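Local coordinates for delta-1-pyrroline-5-carboxylate dehydrogenase, mitochondrial (Mus musculus, PDB 4E3X), which oxidises L-glutamate gamma-semialdehyde to glutamate with NAD+, probably as the irreversible last step of mitochondrial proline breakdown, at residues A49-E62 and A141-V155. Sequence-based numbering, arbitrary orientation.
Unlike the reference sequence in segment 49-62: Thr61 (reference Met).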
ATOM      1  N   ALA B  49      -4.216  16.248  39.545  1.00 17.52           N
ATOM      2  CA  ALA B  49      -3.535  16.914  38.439  1.00 17.31           C
ATOM      3  C   ALA B  49      -4.517  17.346  37.360  1.00 15.61           C
ATOM      4  O   ALA B  49      -4.404  18.441  36.811  1.00 14.55           O
ATOM      5  CB  ALA B  49      -2.454  16.012  37.847  1.00 18.04           C
ATOM      6  N   LEU B  50      -5.487  16.484  37.063  1.00 14.93           N
ATOM      7  CA  LEU B  50      -6.483  16.793  36.044  1.00 13.46           C
ATOM      8  C   LEU B  50      -7.399  17.937  36.485  1.00 13.98           C
ATOM      9  O   LEU B  50      -7.712  18.828  35.689  1.00 13.45           O
ATOM     10  CB  LEU B  50      -7.296  15.550  35.672  1.00 13.29           C
ATOM     11  CG  LEU B  50      -8.351  15.764  34.586  1.00 12.57           C
ATOM     12  CD1 LEU B  50      -7.734  16.358  33.310  1.00 12.41           C
ATOM     13  CD2 LEU B  50      -9.075  14.455  34.284  1.00 14.18           C
ATOM     14  N   GLN B  51      -7.830  17.919  37.743  1.00 16.05           N
ATOM     15  CA  GLN B  51      -8.658  19.006  38.245  1.00 17.29           C
ATOM     16  C   GLN B  51      -7.935  20.349  38.127  1.00 16.31           C
ATOM     17  O   GLN B  51      -8.539  21.349  37.752  1.00 16.09           O
ATOM     18  CB  GLN B  51      -9.103  18.731  39.684  1.00 20.42           C
ATOM     19  CG  GLN B  51     -10.175  17.656  39.766  1.00 24.31           C
ATOM     20  CD  GLN B  51     -10.470  17.197  41.182  1.00 28.04           C
ATOM     21  OE1 GLN B  51      -9.740  17.515  42.121  1.00 30.33           O
ATOM     22  NE2 GLN B  51     -11.549  16.439  41.339  1.00 29.36           N
ATOM     23  N   LYS B  52      -6.634  20.356  38.411  1.00 15.66           N
ATOM     24  CA  LYS B  52      -5.830  21.559  38.260  1.00 16.23           C
ATOM     25  C   LYS B  52      -5.744  21.985  36.795  1.00 15.95           C
ATOM     26  O   LYS B  52      -5.892  23.161  36.471  1.00 15.45           O
ATOM     27  CB  LYS B  52      -4.428  21.344  38.836  1.00 16.47           C
ATOM     28  N   ALA B  53      -5.507  21.024  35.909  1.00 15.53           N
ATOM     29  CA  ALA B  53      -5.405  21.324  34.483  1.00 15.21           C
ATOM     30  C   ALA B  53      -6.721  21.852  33.903  1.00 14.78           C
ATOM     31  O   ALA B  53      -6.718  22.708  33.025  1.00 15.31           O
ATOM     32  CB  ALA B  53      -4.922  20.108  33.712  1.00 14.73           C
ATOM     33  N   LEU B  54      -7.844  21.339  34.396  1.00 13.94           N
ATOM     34  CA  LEU B  54      -9.150  21.832  33.968  1.00 13.70           C
ATOM     35  C   LEU B  54      -9.358  23.256  34.451  1.00 13.84           C
ATOM     36  O   LEU B  54      -9.864  24.109  33.718  1.00 14.28           O
ATOM     37  CB  LEU B  54     -10.266  20.936  34.498  1.00 12.46           C
ATOM     38  CG  LEU B  54     -10.356  19.573  33.808  1.00 12.57           C
ATOM     39  CD1 LEU B  54     -11.252  18.627  34.604  1.00 13.24           C
ATOM     40  CD2 LEU B  54     -10.864  19.731  32.382  1.00 13.48           C
ATOM     41  N   LYS B  55      -8.964  23.511  35.695  1.00 13.93           N
ATOM     42  CA  LYS B  55      -9.022  24.858  36.238  1.00 15.76           C
ATOM     43  C   LYS B  55      -8.155  25.813  35.409  1.00 15.62           C
ATOM     44  O   LYS B  55      -8.529  26.964  35.205  1.00 17.12           O
ATOM     45  CB  LYS B  55      -8.577  24.853  37.697  1.00 16.12           C
ATOM     46  N   ASP B  56      -7.014  25.322  34.919  1.00 15.38           N
ATOM     47  CA  ASP B  56      -6.100  26.130  34.102  1.00 16.34           C
ATOM     48  C   ASP B  56      -6.714  26.569  32.770  1.00 15.55           C
ATOM     49  O   ASP B  56      -6.186  27.463  32.113  1.00 16.24           O
ATOM     50  CB  ASP B  56      -4.807  25.362  33.798  1.00 19.39           C
ATOM     51  CG  ASP B  56      -3.893  25.230  34.999  1.00 22.15           C
ATOM     52  OD1 ASP B  56      -4.012  26.042  35.940  1.00 22.48           O
ATOM     53  OD2 ASP B  56      -3.038  24.312  34.988  1.00 23.64           O
ATOM     54  N   LEU B  57      -7.806  25.925  32.364  1.00 13.45           N
ATOM     55  CA  LEU B  57      -8.432  26.201  31.071  1.00 12.21           C
ATOM     56  C   LEU B  57      -9.701  27.023  31.210  1.00 12.90           C
ATOM     57  O   LEU B  57     -10.198  27.595  30.235  1.00 12.54           O
ATOM     58  CB  LEU B  57      -8.767  24.899  30.343  1.00 11.73           C
ATOM     59  CG  LEU B  57      -7.582  24.067  29.866  1.00 11.95           C
ATOM     60  CD1 LEU B  57      -8.069  22.792  29.210  1.00 12.28           C
ATOM     61  CD2 LEU B  57      -6.747  24.858  28.884  1.00 12.24           C
ATOM     62  N   LYS B  58     -10.233  27.062  32.425  1.00 14.79           N
ATOM     63  CA  LYS B  58     -11.476  27.764  32.685  1.00 16.37           C
ATOM     64  C   LYS B  58     -11.322  29.245  32.369  1.00 15.42           C
ATOM     65  O   LYS B  58     -10.419  29.911  32.873  1.00 16.78           O
ATOM     66  CB  LYS B  58     -11.903  27.563  34.140  1.00 18.29           C
ATOM     67  N   GLY B  59     -12.198  29.752  31.511  1.00 14.53           N
ATOM     68  CA  GLY B  59     -12.155  31.149  31.128  1.00 13.63           C
ATOM     69  C   GLY B  59     -10.998  31.537  30.220  1.00 11.07           C
ATOM     70  O   GLY B  59     -10.828  32.716  29.927  1.00 11.80           O
ATOM     71  N   GLN B  60     -10.224  30.565  29.744  1.00 10.14           N
ATOM     72  CA  GLN B  60      -9.063  30.870  28.909  1.00 10.47           C
ATOM     73  C   GLN B  60      -9.309  30.645  27.425  1.00  8.89           C
ATOM     74  O   GLN B  60      -9.969  29.679  27.035  1.00  9.82           O
ATOM     75  CB  GLN B  60      -7.867  30.013  29.324  1.00 10.77           C
ATOM     76  CG  GLN B  60      -7.567  30.028  30.820  1.00 11.93           C
ATOM     77  CD  GLN B  60      -6.899  31.310  31.288  1.00 12.92           C
ATOM     78  OE1 GLN B  60      -6.498  32.157  30.481  1.00 12.68           O
ATOM     79  NE2 GLN B  60      -6.774  31.457  32.603  1.00 14.36           N
ATOM     80  N   THR B  61      -8.746  31.526  26.605  1.00  8.16           N
ATOM     81  CA  THR B  61      -8.684  31.332  25.166  1.00  8.43           C
ATOM     82  C   THR B  61      -7.218  31.355  24.751  1.00  8.24           C
ATOM     83  O   THR B  61      -6.520  32.342  25.013  1.00  9.33           O
ATOM     84  CB  THR B  61      -9.379  32.476  24.411  1.00  9.71           C
ATOM     85  OG1 THR B  61     -10.727  32.627  24.877  1.00 10.26           O
ATOM     86  CG2 THR B  61      -9.376  32.210  22.907  1.00 10.39           C
ATOM     87  N   GLU B  62      -6.741  30.288  24.109  1.00  7.44           N
ATOM     88  CA  GLU B  62      -5.383  30.293  23.565  1.00  7.84           C
ATOM     89  C   GLU B  62      -5.379  30.774  22.123  1.00  7.96           C
ATOM     90  O   GLU B  62      -6.139  30.267  21.309  1.00  8.75           O
ATOM     91  CB  GLU B  62      -4.751  28.899  23.623  1.00  9.18           C
ATOM     92  CG  GLU B  62      -3.284  28.927  23.216  1.00  9.96           C
ATOM     93  CD  GLU B  62      -2.608  27.571  23.229  1.00 11.16           C
ATOM     94  OE1 GLU B  62      -3.295  26.550  23.415  1.00 11.83           O
ATOM     95  OE2 GLU B  62      -1.373  27.522  23.033  1.00 12.91           O
ATOM     96  N   ALA B 141      -2.002  15.600  32.215  1.00  9.23           N
ATOM     97  CA  ALA B 141      -3.174  16.338  32.664  1.00  9.62           C
ATOM     98  C   ALA B 141      -3.546  17.424  31.652  1.00  8.89           C
ATOM     99  O   ALA B 141      -4.728  17.636  31.365  1.00  9.86           O
ATOM    100  CB  ALA B 141      -2.948  16.922  34.063  1.00 10.90           C
ATOM    101  N   GLU B 142      -2.541  18.093  31.097  1.00  9.71           N
ATOM    102  CA  GLU B 142      -2.770  19.115  30.080  1.00  9.64           C
ATOM    103  C   GLU B 142      -3.506  18.576  28.855  1.00  9.37           C
ATOM    104  O   GLU B 142      -4.514  19.147  28.427  1.00  9.50           O
ATOM    105  CB  GLU B 142      -1.437  19.726  29.643  1.00 10.10           C
ATOM    106  CG  GLU B 142      -1.585  20.730  28.505  1.00 10.24           C
ATOM    107  CD  GLU B 142      -0.275  21.056  27.807  1.00 11.63           C
ATOM    108  OE1 GLU B 142       0.802  20.766  28.368  1.00 14.29           O
ATOM    109  OE2 GLU B 142      -0.331  21.616  26.692  1.00 12.59           O
ATOM    110  N   VAL B 143      -2.999  17.497  28.268  1.00  8.86           N
ATOM    111  CA  VAL B 143      -3.628  16.996  27.041  1.00  8.15           C
ATOM    112  C   VAL B 143      -5.017  16.414  27.313  1.00  7.52           C
ATOM    113  O   VAL B 143      -5.917  16.533  26.482  1.00  8.59           O
ATOM    114  CB  VAL B 143      -2.731  16.024  26.227  1.00  8.86           C
ATOM    115  CG1 VAL B 143      -1.432  16.726  25.822  1.00 10.23           C
ATOM    116  CG2 VAL B 143      -2.457  14.735  26.988  1.00  9.42           C
ATOM    117  N   LEU B 144      -5.187  15.794  28.477  1.00  8.32           N
ATOM    118  CA  LEU B 144      -6.512  15.322  28.861  1.00  8.65           C
ATOM    119  C   LEU B 144      -7.488  16.493  28.986  1.00  7.74           C
ATOM    120  O   LEU B 144      -8.586  16.458  28.430  1.00  8.74           O
ATOM    121  CB  LEU B 144      -6.447  14.537  30.173  1.00 10.03           C
ATOM    122  CG  LEU B 144      -6.274  13.020  30.063  1.00 14.03           C
ATOM    123  CD1 LEU B 144      -5.134  12.621  29.156  1.00 16.22           C
ATOM    124  CD2 LEU B 144      -6.083  12.439  31.454  1.00 14.72           C
ATOM    125  N   ALA B 145      -7.088  17.521  29.730  1.00  7.60           N
ATOM    126  CA  ALA B 145      -7.967  18.649  29.998  1.00  8.54           C
ATOM    127  C   ALA B 145      -8.347  19.363  28.708  1.00  8.14           C
ATOM    128  O   ALA B 145      -9.503  19.770  28.531  1.00  8.42           O
ATOM    129  CB  ALA B 145      -7.311  19.619  30.978  1.00  9.56           C
ATOM    130  N   LYS B 146      -7.380  19.503  27.803  1.00  8.20           N
ATOM    131  CA  LYS B 146      -7.637  20.202  26.551  1.00  7.72           C
ATOM    132  C   LYS B 146      -8.583  19.405  25.654  1.00  7.86           C
ATOM    133  O   LYS B 146      -9.371  19.981  24.915  1.00  8.16           O
ATOM    134  CB  LYS B 146      -6.323  20.519  25.836  1.00  7.81           C
ATOM    135  CG  LYS B 146      -5.542  21.604  26.559  1.00  8.04           C
ATOM    136  CD  LYS B 146      -4.208  21.933  25.906  1.00  8.11           C
ATOM    137  CE  LYS B 146      -3.558  23.099  26.622  1.00  9.22           C
ATOM    138  NZ  LYS B 146      -2.224  23.442  26.053  1.00  9.99           N
ATOM    139  N   THR B 147      -8.501  18.083  25.732  1.00  7.36           N
ATOM    140  CA  THR B 147      -9.399  17.218  24.982  1.00  7.36           C
ATOM    141  C   THR B 147     -10.807  17.242  25.605  1.00  8.31           C
ATOM    142  O   THR B 147     -11.821  17.263  24.900  1.00  9.03           O
ATOM    143  CB  THR B 147      -8.823  15.787  24.916  1.00  7.71           C
ATOM    144  OG1 THR B 147      -7.541  15.823  24.264  1.00  8.04           O
ATOM    145  CG2 THR B 147      -9.737  14.855  24.144  1.00  9.65           C
ATOM    146  N   MET B 148     -10.879  17.265  26.932  1.00  7.92           N
ATOM    147  CA  MET B 148     -12.175  17.385  27.605  1.00  7.85           C
ATOM    148  C   MET B 148     -12.864  18.700  27.277  1.00  7.99           C
ATOM    149  O   MET B 148     -14.025  18.727  26.866  1.00  9.27           O
ATOM    150  CB  MET B 148     -12.002  17.272  29.120  1.00  8.57           C
ATOM    151  CG  MET B 148     -11.563  15.891  29.592  1.00  8.89           C
ATOM    152  SD  MET B 148     -11.356  15.787  31.380  1.00  9.90           S
ATOM    153  CE  MET B 148     -13.035  16.093  31.918  1.00 10.13           C
ATOM    154  N   VAL B 149     -12.149  19.799  27.475  1.00  8.27           N
ATOM    155  CA  VAL B 149     -12.763  21.111  27.336  1.00  9.49           C
ATOM    156  C   VAL B 149     -13.001  21.488  25.879  1.00  9.20           C
ATOM    157  O   VAL B 149     -14.017  22.096  25.549  1.00  9.75           O
ATOM    158  CB  VAL B 149     -11.938  22.186  28.076  1.00 11.15           C
ATOM    159  CG1 VAL B 149     -12.437  23.587  27.760  1.00 12.79           C
ATOM    160  CG2 VAL B 149     -11.968  21.928  29.571  1.00 11.57           C
ATOM    161  N   GLY B 150     -12.075  21.102  25.006  1.00  8.10           N
ATOM    162  CA  GLY B 150     -12.179  21.478  23.609  1.00  8.14           C
ATOM    163  C   GLY B 150     -13.007  20.531  22.759  1.00  8.33           C
ATOM    164  O   GLY B 150     -13.634  20.965  21.796  1.00  8.25           O
ATOM    165  N   GLN B 151     -13.015  19.245  23.101  1.00  8.32           N
ATOM    166  CA  GLN B 151     -13.747  18.251  22.314  1.00  7.81           C
ATOM    167  C   GLN B 151     -14.945  17.655  23.059  1.00  7.60           C
ATOM    168  O   GLN B 151     -15.709  16.888  22.481  1.00  7.80           O
ATOM    169  CB  GLN B 151     -12.812  17.147  21.810  1.00  7.56           C
ATOM    170  CG  GLN B 151     -11.860  17.593  20.716  1.00  8.07           C
ATOM    171  CD  GLN B 151     -10.469  17.030  20.916  1.00  7.03           C
ATOM    172  OE1 GLN B 151      -9.629  17.644  21.568  1.00  7.77           O
ATOM    173  NE2 GLN B 151     -10.224  15.845  20.374  1.00  8.20           N
ATOM    174  N   GLY B 152     -15.116  18.018  24.330  1.00  7.76           N
ATOM    175  CA  GLY B 152     -16.279  17.589  25.094  1.00  7.61           C
ATOM    176  C   GLY B 152     -16.195  16.183  25.662  1.00  7.94           C
ATOM    177  O   GLY B 152     -17.221  15.596  26.002  1.00  9.79           O
ATOM    178  N   LYS B 153     -14.989  15.632  25.743  1.00  7.73           N
ATOM    179  CA  LYS B 153     -14.801  14.290  26.296  1.00  7.94           C
ATOM    180  C   LYS B 153     -14.899  14.230  27.816  1.00  8.65           C
ATOM    181  O   LYS B 153     -14.530  15.174  28.512  1.00  9.58           O
ATOM    182  CB  LYS B 153     -13.453  13.712  25.851  1.00  8.79           C
ATOM    183  CG  LYS B 153     -13.340  13.542  24.340  1.00  9.50           C
ATOM    184  CD  LYS B 153     -12.426  12.400  23.929  1.00  9.61           C
ATOM    185  CE  LYS B 153     -12.565  12.163  22.437  1.00  9.69           C
ATOM    186  NZ  LYS B 153     -11.768  11.006  21.947  1.00  8.96           N
ATOM    187  N   THR B 154     -15.386  13.103  28.325  1.00  8.64           N
ATOM    188  CA  THR B 154     -15.298  12.828  29.750  1.00  9.41           C
ATOM    189  C   THR B 154     -13.862  12.452  30.113  1.00  8.93           C
ATOM    190  O   THR B 154     -13.031  12.189  29.238  1.00  8.99           O
ATOM    191  CB  THR B 154     -16.200  11.659  30.145  1.00  9.67           C
ATOM    192  OG1 THR B 154     -15.842  10.522  29.351  1.00 10.41           O
ATOM    193  CG2 THR B 154     -17.671  12.011  29.926  1.00 11.04           C
ATOM    194  N   VAL B 155     -13.581  12.418  31.411  1.00  9.63           N
ATOM    195  CA  VAL B 155     -12.268  12.014  31.904  1.00 10.92           C
ATOM    196  C   VAL B 155     -11.770  10.724  31.253  1.00  9.59           C
ATOM    197  O   VAL B 155     -10.673  10.685  30.698  1.00  9.80           O
ATOM    198  CB  VAL B 155     -12.281  11.793  33.427  1.00 12.49           C
ATOM    199  CG1 VAL B 155     -10.939  11.255  33.889  1.00 12.92           C
ATOM    200  CG2 VAL B 155     -12.629  13.077  34.159  1.00 12.30           C
TER
HETATM  201  O   HOH W   1      -2.639  23.957  23.290  1.00 10.45           O
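Lys146 NZ is gripped by two partners at the edge of a helix-helix packing in the aldehyde dehydrogenase fold: it makes a salt bridge with Glu142 OE2 one turn back in its own helix, at 2.7 Å, and donates to a water that in turn donates to Glu62 OE1. The ammonium meets OE2 on its anti side, 29° out of the carboxylate plane. That water is the polar link between the segments, since Lys146 NZ and Glu62 OE1 themselves stay 4.2 Å apart, too far for a direct salt bridge. The lysine chain runs fully extended beyond CG, and its CG also lies against the methyls of Leu57, the two side chains roughly perpendicular. With an alanine in place of Lys146, Glu142 OE2 and the bridging water would probably lose the ammonium group they share, and one flank of Leu57 would be uncovered. Helix 49-55 crosses helix 141-151 at -54°, with axes 8.4 Å apart. Alanines allow this closeness: Ala53 CB sits 3.7 Å from Ala145 CB and also rests on the carbonyl O of Ala141. Leu50 is a knob in the hole formed by Ala141, Leu144, Ala145 and Val155; with CG swung anti to the backbone N (chi1 -179°), CD1 lies over the Ala141-Ala145 turn while CD2 reaches Val155 CG1 at 3.7 Å. Farther along, Leu54 and Val149 run alongside one another head to tail, Leu54 CD2 against Val149 CG2, and Leu54 also stands crosswise to Met148. Leu144 and Met148 also touch helix 155-180, and Tyr561 of the second subunit touches Val155. From Leu57 to Gln60 the chain makes a type II turn and leads into strand 62-68, which carries Glu62. At the start of that turn, Leu57 CD1 presses on the backbone, 3.4 Å from Ala145 O.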